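Local coordinates for phenazine biosynthesis protein PhzF family (Enterococcus faecalis, PDB 1S7J) that probably acts as an isomerase of the PhzF family, although its substrate is not established, at residues Asn19-Tyr24 against Thr75-Phe80; Ala131-Lys136 against Val175-Ser180; Glu139-Leu142 against Phe148-Lys151. All blocks are in the same frame, centred on the assembly; numbering follows the deposited sequence.

Contact 1 (Asn19-Tyr24 against Thr75-Phe80)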
ATOM      1  N   ASN A  19      -4.753  -2.045   6.034  1.00 22.83           N
ATOM      2  CA  ASN A  19      -4.799  -2.972   4.905  1.00 27.37           C
ATOM      3  C   ASN A  19      -4.197  -4.293   5.365  1.00 26.96           C
ATOM      4  O   ASN A  19      -3.031  -4.354   5.747  1.00 26.34           O
ATOM      5  CB  ASN A  19      -3.992  -2.392   3.727  1.00 27.53           C
ATOM      6  CG  ASN A  19      -4.282  -3.105   2.395  1.00 30.95           C
ATOM      7  OD1 ASN A  19      -4.795  -4.224   2.367  1.00 34.37           O
ATOM      8  ND2 ASN A  19      -3.942  -2.439   1.313  1.00 30.43           N
ATOM      9  N   PRO A  20      -4.990  -5.376   5.329  1.00 27.14           N
ATOM     10  CA  PRO A  20      -4.586  -6.724   5.743  1.00 25.16           C
ATOM     11  C   PRO A  20      -3.733  -7.526   4.792  1.00 23.22           C
ATOM     12  O   PRO A  20      -3.938  -7.515   3.575  1.00 24.86           O
ATOM     13  CB  PRO A  20      -5.919  -7.409   5.962  1.00 24.59           C
ATOM     14  CG  PRO A  20      -6.743  -6.838   4.862  1.00 27.36           C
ATOM     15  CD  PRO A  20      -6.416  -5.361   4.949  1.00 26.75           C
ATOM     16  N   ALA A  21      -2.828  -8.320   5.378  1.00 18.03           N
ATOM     17  CA  ALA A  21      -1.938  -9.197   4.631  1.00 21.24           C
ATOM     18  C   ALA A  21      -1.504 -10.353   5.517  1.00 22.80           C
ATOM     19  O   ALA A  21      -1.452 -10.220   6.742  1.00 23.87           O
ATOM     20  CB  ALA A  21      -0.706  -8.421   4.135  1.00 18.74           C
ATOM     21  N   ALA A  22      -1.226 -11.491   4.910  1.00 18.72           N
ATOM     22  CA  ALA A  22      -0.768 -12.663   5.638  1.00 17.01           C
ATOM     23  C   ALA A  22       0.713 -12.791   5.364  1.00 15.30           C
ATOM     24  O   ALA A  22       1.132 -12.633   4.235  1.00 14.53           O
ATOM     25  CB  ALA A  22      -1.479 -13.892   5.144  1.00 19.99           C
ATOM     26  N   VAL A  23       1.521 -13.054   6.392  1.00 14.58           N
ATOM     27  CA  VAL A  23       2.953 -13.216   6.168  1.00 20.24           C
ATOM     28  C   VAL A  23       3.469 -14.534   6.710  1.00 22.76           C
ATOM     29  O   VAL A  23       3.113 -14.944   7.811  1.00 21.33           O
ATOM     30  CB  VAL A  23       3.780 -12.029   6.697  1.00 18.77           C
ATOM     31  CG1 VAL A  23       2.887 -10.951   7.267  1.00 22.87           C
ATOM     32  CG2 VAL A  23       4.827 -12.488   7.690  1.00 14.50           C
ATOM     33  N   TYR A  24       4.240 -15.242   5.886  1.00 17.73           N
ATOM     34  CA  TYR A  24       4.817 -16.520   6.272  1.00 19.63           C
ATOM     35  C   TYR A  24       6.315 -16.438   6.300  1.00 23.42           C
ATOM     36  O   TYR A  24       6.951 -16.183   5.253  1.00 26.04           O
ATOM     37  CB  TYR A  24       4.433 -17.622   5.292  1.00 13.06           C
ATOM     38  CG  TYR A  24       3.044 -18.149   5.431  1.00 15.45           C
ATOM     39  CD1 TYR A  24       1.942 -17.363   5.116  1.00 17.71           C
ATOM     40  CD2 TYR A  24       2.819 -19.463   5.849  1.00 12.50           C
ATOM     41  CE1 TYR A  24       0.645 -17.868   5.205  1.00 18.82           C
ATOM     42  CE2 TYR A  24       1.533 -19.981   5.940  1.00 14.83           C
ATOM     43  CZ  TYR A  24       0.450 -19.185   5.616  1.00 16.70           C
ATOM     44  OH  TYR A  24      -0.805 -19.703   5.663  1.00 24.13           O
ATOM     45  N   THR A  75       4.835  -5.575   2.625  1.00 27.29           N
ATOM     46  CA  THR A  75       6.239  -5.509   2.940  1.00 20.81           C
ATOM     47  C   THR A  75       6.342  -4.990   4.366  1.00 17.30           C
ATOM     48  O   THR A  75       7.119  -5.502   5.174  1.00 21.25           O
ATOM     49  CB  THR A  75       6.997  -4.600   1.937  1.00 25.57           C
ATOM     50  OG1 THR A  75       7.099  -5.274   0.686  1.00 22.13           O
ATOM     51  CG2 THR A  75       8.401  -4.298   2.419  1.00 20.85           C
ATOM     52  N   LEU A  76       5.526  -3.997   4.680  1.00 14.92           N
ATOM     53  CA  LEU A  76       5.490  -3.420   6.000  1.00 16.17           C
ATOM     54  C   LEU A  76       5.075  -4.498   6.983  1.00 17.41           C
ATOM     55  O   LEU A  76       5.617  -4.600   8.080  1.00 16.10           O
ATOM     56  CB  LEU A  76       4.490  -2.258   6.028  1.00 21.11           C
ATOM     57  CG  LEU A  76       4.325  -1.420   7.300  1.00 21.66           C
ATOM     58  CD1 LEU A  76       3.755  -0.081   6.941  1.00 21.16           C
ATOM     59  CD2 LEU A  76       3.447  -2.133   8.330  1.00 12.27           C
ATOM     60  N   ALA A  77       4.093  -5.308   6.570  1.00 18.74           N
ATOM     61  CA  ALA A  77       3.581  -6.390   7.383  1.00 17.23           C
ATOM     62  C   ALA A  77       4.656  -7.399   7.675  1.00 13.58           C
ATOM     63  O   ALA A  77       4.835  -7.799   8.819  1.00 12.81           O
ATOM     64  CB  ALA A  77       2.389  -7.058   6.687  1.00 17.30           C
ATOM     65  N   THR A  78       5.370  -7.828   6.637  1.00 11.71           N
ATOM     66  CA  THR A  78       6.454  -8.799   6.788  1.00 14.80           C
ATOM     67  C   THR A  78       7.528  -8.261   7.702  1.00 18.89           C
ATOM     68  O   THR A  78       8.174  -9.016   8.422  1.00 20.48           O
ATOM     69  CB  THR A  78       7.087  -9.127   5.474  1.00 13.57           C
ATOM     70  OG1 THR A  78       6.117  -9.689   4.601  1.00 16.54           O
ATOM     71  CG2 THR A  78       8.206 -10.127   5.659  1.00 17.18           C
ATOM     72  N   ALA A  79       7.762  -6.959   7.625  1.00 20.27           N
ATOM     73  CA  ALA A  79       8.750  -6.306   8.445  1.00 19.80           C
ATOM     74  C   ALA A  79       8.270  -6.354   9.894  1.00 21.16           C
ATOM     75  O   ALA A  79       9.019  -6.736  10.806  1.00 15.73           O
ATOM     76  CB  ALA A  79       8.923  -4.848   7.999  1.00 22.44           C
ATOM     77  N   PHE A  80       7.025  -5.943  10.089  1.00 18.35           N
ATOM     78  CA  PHE A  80       6.390  -5.922  11.387  1.00 19.72           C
ATOM     79  C   PHE A  80       6.547  -7.237  12.142  1.00 21.30           C
ATOM     80  O   PHE A  80       6.903  -7.233  13.310  1.00 21.19           O
ATOM     81  CB  PHE A  80       4.911  -5.569  11.229  1.00 20.27           C
ATOM     82  CG  PHE A  80       4.083  -5.791  12.466  1.00 21.07           C
ATOM     83  CD1 PHE A  80       3.994  -4.820  13.444  1.00 17.38           C
ATOM     84  CD2 PHE A  80       3.363  -6.975  12.630  1.00 19.05           C
ATOM     85  CE1 PHE A  80       3.205  -5.017  14.571  1.00 22.24           C
ATOM     86  CE2 PHE A  80       2.579  -7.178  13.747  1.00 16.34           C
ATOM     87  CZ  PHE A  80       2.495  -6.203  14.717  1.00 20.48           C
TER
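Val23 and Ala21, on the inner face of strand 19-25, press against Ala77 and Thr78 of helix 72-85. The tight part lies at Val23. Its two methyls reach two successive helix residues: CG1 meets CB of Ala77 at 4.0 Å, and CG2 lies 4.1 Å from CA of Thr78. The chi1 of Val23, -3°, nearly eclipses CG1 with the backbone N, suggesting strain or modelling uncertainty. Val23 CB also lies 3.9 Å from OG1 of Thr78. That hydroxyl is already used: it sits beside its own backbone N and bonds to Ala74 O, one turn back in the helix. The looser part lies toward Ala21. Here a single pair remains, Ala21 CB and Ala77 CB, 4.2 Å apart. Beyond it Pro20, which points away from the helix, is partly exposed; all four touching residues are buried. The strand and helix segments cross at -51° with their axes 8.1 Å apart, a close approach that suits two facing alanines. In the PhzF and diaminopimelate epimerase fold, each domain wraps a curled sheet round a central helix, and this is that packing in the N-terminal domain. Ala21 is about 5 Å, side chain to side chain, from the predicted active-site residue Glu46. No hydrogen bond spans the segments, and the one hydroxyl involved is satisfied within its helix, so shape and exclusion of water hold the contact.

Contact 2 (Ala131-Lys136 against Val175-Ser180); sequences AALGTK and VIVTAS
Leu133 turns its side chain toward Val177 with a chi1 of -102°, well away from a staggered value, and a chi2 of 45° then spreads its two methyls over the strand. CD2 goes to Val177 and CD1 to Val175. On the strand, Val177 places CG1 beside its backbone N, chi1 -64°, and that methyl is the one that receives the leucine. The two side chains meet tip to tip, Leu133 CD2 to Val177 CG1, at 4.1 Å. The second branch is more distant: Leu133 CD1 to Val175 CG1 is 4.4 Å. One leucine thus touches two valines that lie two residues apart on the same face of strand 175-180. The backbones stay well separated, with 9.2 Å between CA of Leu133 and CA of Val177. Other apolar groups help to bury the site. Phe148 and Leu166 touch both Leu133 and Val175, and Leu150 lies on Val177. The alternate strand residues, Ile176 and Thr178, point to the other face, where they meet Leu210 of helix 207-218. Leu133 is the last residue of helix 127-133. Gly134 follows with positive phi as the C-prime residue of a Schellman motif, in which Thr135 N turns back to Glu130 O and Gly134 N to Ala131 O. The chain therefore leaves the helix just after the leucine. The strand has the end of helix 127-133 on one face and helix 207-218, the central helix, on the other, consistent with the C-terminal domain of PhzF-like proteins.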
ATOM      1  N   ALA A 131     -17.711  11.551 -14.357  1.00 70.86           N
ATOM      2  CA  ALA A 131     -18.884  10.697 -14.453  1.00 72.68           C
ATOM      3  C   ALA A 131     -18.714   9.446 -13.591  1.00 73.87           C
ATOM      4  O   ALA A 131     -19.579   9.122 -12.779  1.00 75.05           O
ATOM      5  CB  ALA A 131     -19.133  10.304 -15.909  1.00 72.19           C
ATOM      6  N   ALA A 132     -17.596   8.739 -13.802  1.00 73.78           N
ATOM      7  CA  ALA A 132     -17.299   7.519 -13.057  1.00 72.39           C
ATOM      8  C   ALA A 132     -17.144   7.782 -11.550  1.00 71.04           C
ATOM      9  O   ALA A 132     -17.532   6.955 -10.729  1.00 71.78           O
ATOM     10  CB  ALA A 132     -16.046   6.859 -13.615  1.00 72.13           C
ATOM     11  N   LEU A 133     -16.551   8.926 -11.210  1.00 68.63           N
ATOM     12  CA  LEU A 133     -16.348   9.312  -9.805  1.00 68.40           C
ATOM     13  C   LEU A 133     -17.630   9.793  -9.167  1.00 69.55           C
ATOM     14  O   LEU A 133     -17.851   9.591  -7.966  1.00 70.72           O
ATOM     15  CB  LEU A 133     -15.315  10.431  -9.716  1.00 63.14           C
ATOM     16  CG  LEU A 133     -13.895  10.098  -9.281  1.00 57.29           C
ATOM     17  CD1 LEU A 133     -13.370   8.846  -9.980  1.00 56.46           C
ATOM     18  CD2 LEU A 133     -13.023  11.295  -9.573  1.00 54.77           C
ATOM     19  N   GLY A 134     -18.447  10.477  -9.959  1.00 69.33           N
ATOM     20  CA  GLY A 134     -19.690  11.012  -9.460  1.00 68.43           C
ATOM     21  C   GLY A 134     -19.444  12.294  -8.687  1.00 67.26           C
ATOM     22  O   GLY A 134     -20.136  12.580  -7.700  1.00 69.83           O
ATOM     23  N   THR A 135     -18.461  13.074  -9.126  1.00 64.75           N
ATOM     24  CA  THR A 135     -18.140  14.333  -8.464  1.00 64.11           C
ATOM     25  C   THR A 135     -17.267  15.201  -9.358  1.00 62.37           C
ATOM     26  O   THR A 135     -16.841  14.763 -10.439  1.00 60.96           O
ATOM     27  CB  THR A 135     -17.411  14.084  -7.111  1.00 65.86           C
ATOM     28  OG1 THR A 135     -17.385  15.291  -6.340  1.00 64.13           O
ATOM     29  CG2 THR A 135     -15.975  13.589  -7.358  1.00 65.12           C
ATOM     30  N   LYS A 136     -17.029  16.438  -8.938  1.00 62.93           N
ATOM     31  CA  LYS A 136     -16.205  17.362  -9.689  1.00 65.70           C
ATOM     32  C   LYS A 136     -14.709  17.169  -9.419  1.00 66.20           C
ATOM     33  O   LYS A 136     -14.263  17.137  -8.270  1.00 66.64           O
ATOM     34  CB  LYS A 136     -16.580  18.812  -9.384  1.00 68.07           C
ATOM     35  CG  LYS A 136     -15.777  19.829 -10.201  1.00 72.12           C
ATOM     36  CD  LYS A 136     -15.967  21.248  -9.703  1.00 75.37           C
ATOM     37  CE  LYS A 136     -15.143  22.230 -10.531  1.00 79.04           C
ATOM     38  NZ  LYS A 136     -15.271  23.631 -10.032  1.00 81.31           N
ATOM     39  N   VAL A 175      -6.631   4.609 -10.168  1.00 47.00           N
ATOM     40  CA  VAL A 175      -7.137   5.963 -10.041  1.00 42.88           C
ATOM     41  C   VAL A 175      -6.956   6.433  -8.607  1.00 41.11           C
ATOM     42  O   VAL A 175      -7.305   5.722  -7.656  1.00 41.15           O
ATOM     43  CB  VAL A 175      -8.643   6.040 -10.416  1.00 45.06           C
ATOM     44  CG1 VAL A 175      -9.202   7.421 -10.098  1.00 42.12           C
ATOM     45  CG2 VAL A 175      -8.836   5.708 -11.892  1.00 39.33           C
ATOM     46  N   ILE A 176      -6.389   7.611  -8.452  1.00 40.70           N
ATOM     47  CA  ILE A 176      -6.155   8.190  -7.151  1.00 37.88           C
ATOM     48  C   ILE A 176      -6.994   9.428  -7.032  1.00 37.84           C
ATOM     49  O   ILE A 176      -7.189  10.143  -8.013  1.00 35.98           O
ATOM     50  CB  ILE A 176      -4.667   8.596  -6.967  1.00 35.34           C
ATOM     51  CG1 ILE A 176      -3.750   7.382  -7.159  1.00 33.81           C
ATOM     52  CG2 ILE A 176      -4.458   9.207  -5.584  1.00 38.28           C
ATOM     53  CD1 ILE A 176      -2.274   7.710  -7.087  1.00 32.84           C
ATOM     54  N   VAL A 177      -7.546   9.657  -5.849  1.00 38.59           N
ATOM     55  CA  VAL A 177      -8.357  10.821  -5.578  1.00 39.38           C
ATOM     56  C   VAL A 177      -7.800  11.431  -4.295  1.00 40.07           C
ATOM     57  O   VAL A 177      -7.483  10.703  -3.346  1.00 38.09           O
ATOM     58  CB  VAL A 177      -9.871  10.450  -5.411  1.00 42.62           C
ATOM     59  CG1 VAL A 177     -10.427   9.890  -6.725  1.00 42.52           C
ATOM     60  CG2 VAL A 177     -10.052   9.432  -4.303  1.00 48.16           C
ATOM     61  N   THR A 178      -7.675  12.749  -4.265  1.00 40.80           N
ATOM     62  CA  THR A 178      -7.105  13.439  -3.104  1.00 39.49           C
ATOM     63  C   THR A 178      -7.852  14.713  -2.756  1.00 41.11           C
ATOM     64  O   THR A 178      -8.776  15.123  -3.460  1.00 35.53           O
ATOM     65  CB  THR A 178      -5.634  13.847  -3.370  1.00 37.54           C
ATOM     66  OG1 THR A 178      -5.078  13.033  -4.415  1.00 42.84           O
ATOM     67  CG2 THR A 178      -4.816  13.674  -2.133  1.00 25.27           C
ATOM     68  N   ALA A 179      -7.430  15.347  -1.665  1.00 41.76           N
ATOM     69  CA  ALA A 179      -8.017  16.596  -1.198  1.00 46.98           C
ATOM     70  C   ALA A 179      -7.402  16.993   0.143  1.00 48.30           C
ATOM     71  O   ALA A 179      -6.812  16.159   0.834  1.00 49.22           O
ATOM     72  CB  ALA A 179      -9.516  16.462  -1.064  1.00 45.64           C
ATOM     73  N   SER A 180      -7.514  18.273   0.492  1.00 49.25           N
ATOM     74  CA  SER A 180      -6.981  18.766   1.761  1.00 51.72           C
ATOM     75  C   SER A 180      -7.674  18.075   2.928  1.00 49.94           C
ATOM     76  O   SER A 180      -8.919  18.029   2.992  1.00 47.05           O
ATOM     77  CB  SER A 180      -7.181  20.290   1.891  1.00 54.36           C
ATOM     78  OG  SER A 180      -6.358  21.011   0.990  1.00 58.01           O
TER

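Contact 3 (Glu139-Leu142 against Phe148-Lys151); sequences EAYL and FVLK
Glu139 and Val149 are joined by one antiparallel backbone bond, Val149 N to Glu139 O, 3.0 Å long and nearly straight at 165°, with the donor tilted 30° from the carbonyl plane, and Ala140 and Phe148 form the adjoining non-hydrogen-bonded pair of the hairpin. The two faces of the hairpin differ in character. On one, Glu139 and Val149 lie side by side and point the same way, with Glu139 CB 3.8 Å from Val149 CG2. That methyl also meets the ring of Tyr141 at its edge, 4.1 Å from CE1, the two side chains crossing obliquely. Glu139 has CG beside its backbone N, chi1 -49°, and is extended beyond it, which carries the carboxylate up to the phenol. Tyr141 OH then donates to Glu139 OE1 over 2.7 Å. The bond runs nearly along the C-O axis of the carboxylate, and OE1 lies in the plane of the ring. A second phenol, Tyr213 OH of helix 207-218, bonds to the same oxygen, while Arg217 makes a long, weak ion pair with OE2. On the other face the pair is apolar: Phe148 CD2 meets Ala140 CB at 4.0 Å, with the methyl in the ring plane at its edge. Phe148 CA also makes a CA-H...O contact with Glu139 O at 3.4 Å. The Phe148 ring also meets Tyr129 of helix 127-133. The face of Glu139 and Tyr141 is thus mixed, with polar, partly exposed groups beside the buried Val149; that of Ala140 and Phe148 is apolar. Two hydroxyl partners on OE1 would fix the carboxylate and probably help to keep it ionised.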
ATOM      1  N   GLU A 139      -8.547  19.127 -10.481  1.00 60.01           N
ATOM      2  CA  GLU A 139      -7.267  19.002 -11.170  1.00 58.68           C
ATOM      3  C   GLU A 139      -7.048  17.548 -11.584  1.00 58.40           C
ATOM      4  O   GLU A 139      -7.572  16.631 -10.947  1.00 58.72           O
ATOM      5  CB  GLU A 139      -6.131  19.449 -10.241  1.00 61.61           C
ATOM      6  CG  GLU A 139      -6.376  20.810  -9.559  1.00 62.90           C
ATOM      7  CD  GLU A 139      -5.262  21.217  -8.599  1.00 66.84           C
ATOM      8  OE1 GLU A 139      -4.132  20.688  -8.720  1.00 68.71           O
ATOM      9  OE2 GLU A 139      -5.518  22.083  -7.727  1.00 68.60           O
ATOM     10  N   ALA A 140      -6.301  17.342 -12.653  1.00 55.96           N
ATOM     11  CA  ALA A 140      -6.021  15.990 -13.129  1.00 57.65           C
ATOM     12  C   ALA A 140      -4.545  15.853 -13.488  1.00 56.43           C
ATOM     13  O   ALA A 140      -3.916  16.814 -13.941  1.00 55.84           O
ATOM     14  CB  ALA A 140      -6.901  15.654 -14.321  1.00 56.10           C
ATOM     15  N   TYR A 141      -3.984  14.670 -13.225  1.00 53.44           N
ATOM     16  CA  TYR A 141      -2.578  14.380 -13.501  1.00 51.65           C
ATOM     17  C   TYR A 141      -2.422  12.896 -13.835  1.00 53.92           C
ATOM     18  O   TYR A 141      -3.352  12.108 -13.642  1.00 54.45           O
ATOM     19  CB  TYR A 141      -1.720  14.707 -12.279  1.00 45.54           C
ATOM     20  CG  TYR A 141      -1.833  16.125 -11.764  1.00 42.83           C
ATOM     21  CD1 TYR A 141      -2.773  16.459 -10.793  1.00 42.32           C
ATOM     22  CD2 TYR A 141      -0.970  17.119 -12.210  1.00 42.39           C
ATOM     23  CE1 TYR A 141      -2.848  17.751 -10.268  1.00 41.56           C
ATOM     24  CE2 TYR A 141      -1.030  18.419 -11.692  1.00 42.96           C
ATOM     25  CZ  TYR A 141      -1.972  18.727 -10.718  1.00 43.71           C
ATOM     26  OH  TYR A 141      -2.013  20.007 -10.181  1.00 38.04           O
ATOM     27  N   LEU A 142      -1.259  12.518 -14.359  1.00 54.04           N
ATOM     28  CA  LEU A 142      -1.006  11.123 -14.693  1.00 56.25           C
ATOM     29  C   LEU A 142       0.385  10.669 -14.241  1.00 56.72           C
ATOM     30  O   LEU A 142       1.331  11.454 -14.196  1.00 55.88           O
ATOM     31  CB  LEU A 142      -1.204  10.880 -16.207  1.00 56.95           C
ATOM     32  CG  LEU A 142      -1.293   9.456 -16.840  1.00 60.12           C
ATOM     33  CD1 LEU A 142       0.087   8.912 -17.172  1.00 60.42           C
ATOM     34  CD2 LEU A 142      -2.091   8.483 -15.968  1.00 60.01           C
ATOM     35  N   PHE A 148      -6.659  12.444  -9.563  1.00 51.64           N
ATOM     36  CA  PHE A 148      -7.644  13.526  -9.510  1.00 50.87           C
ATOM     37  C   PHE A 148      -7.701  14.203  -8.164  1.00 50.16           C
ATOM     38  O   PHE A 148      -7.626  13.552  -7.131  1.00 53.45           O
ATOM     39  CB  PHE A 148      -9.028  12.984  -9.859  1.00 48.74           C
ATOM     40  CG  PHE A 148      -9.061  12.140 -11.090  1.00 47.98           C
ATOM     41  CD1 PHE A 148      -9.535  10.833 -11.041  1.00 46.55           C
ATOM     42  CD2 PHE A 148      -8.604  12.646 -12.317  1.00 48.80           C
ATOM     43  CE1 PHE A 148      -9.560  10.039 -12.177  1.00 49.63           C
ATOM     44  CE2 PHE A 148      -8.626  11.861 -13.459  1.00 51.78           C
ATOM     45  CZ  PHE A 148      -9.105  10.550 -13.392  1.00 51.44           C
ATOM     46  N   VAL A 149      -7.839  15.517  -8.175  1.00 50.48           N
ATOM     47  CA  VAL A 149      -7.934  16.289  -6.943  1.00 50.86           C
ATOM     48  C   VAL A 149      -9.400  16.689  -6.789  1.00 51.47           C
ATOM     49  O   VAL A 149     -10.019  17.162  -7.740  1.00 52.68           O
ATOM     50  CB  VAL A 149      -7.030  17.541  -6.987  1.00 50.20           C
ATOM     51  CG1 VAL A 149      -7.116  18.307  -5.675  1.00 53.06           C
ATOM     52  CG2 VAL A 149      -5.585  17.129  -7.274  1.00 50.87           C
ATOM     53  N   LEU A 150      -9.962  16.443  -5.615  1.00 52.66           N
ATOM     54  CA  LEU A 150     -11.362  16.749  -5.362  1.00 53.36           C
ATOM     55  C   LEU A 150     -11.565  17.929  -4.421  1.00 54.17           C
ATOM     56  O   LEU A 150     -10.596  18.512  -3.920  1.00 54.08           O
ATOM     57  CB  LEU A 150     -12.075  15.498  -4.832  1.00 53.01           C
ATOM     58  CG  LEU A 150     -12.519  14.389  -5.812  1.00 55.01           C
ATOM     59  CD1 LEU A 150     -11.570  14.215  -6.989  1.00 57.31           C
ATOM     60  CD2 LEU A 150     -12.665  13.088  -5.045  1.00 56.54           C
ATOM     61  N   LYS A 151     -12.822  18.263  -4.172  1.00 56.90           N
ATOM     62  CA  LYS A 151     -13.196  19.391  -3.319  1.00 59.73           C
ATOM     63  C   LYS A 151     -12.609  19.400  -1.891  1.00 59.17           C
ATOM     64  O   LYS A 151     -11.932  20.349  -1.508  1.00 60.25           O
ATOM     65  CB  LYS A 151     -14.728  19.516  -3.253  1.00 61.41           C
ATOM     66  CG  LYS A 151     -15.220  20.729  -2.466  1.00 64.83           C
ATOM     67  CD  LYS A 151     -16.738  20.751  -2.352  1.00 65.83           C
ATOM     68  CE  LYS A 151     -17.198  21.930  -1.489  1.00 67.45           C
ATOM     69  NZ  LYS A 151     -18.687  22.019  -1.376  1.00 69.82           N
TER

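From the N terminus, contact 1 first closes a loop of 50 residues, bringing helix 72-85 back onto strand 19-25. Contact 2 later closes a loop of 38 residues between the end of helix 127-133 and strand 175-180. Contact 3 closes a five-residue loop as a hairpin nested inside that one. Contacts 2 and 3 touch: strands 146-149 and 175-180 are parallel neighbours, probably bonded from Phe148 N to Ile176 O and from Leu150 N to Thr178 O, both at 2.8 Å. Their centres are 7 Å apart. Contact 1 lies across the centre of the chain, about 29 Å from contact 2 between centres; it packs the N-terminal domain, while contacts 2 and 3 pack the C-terminal one.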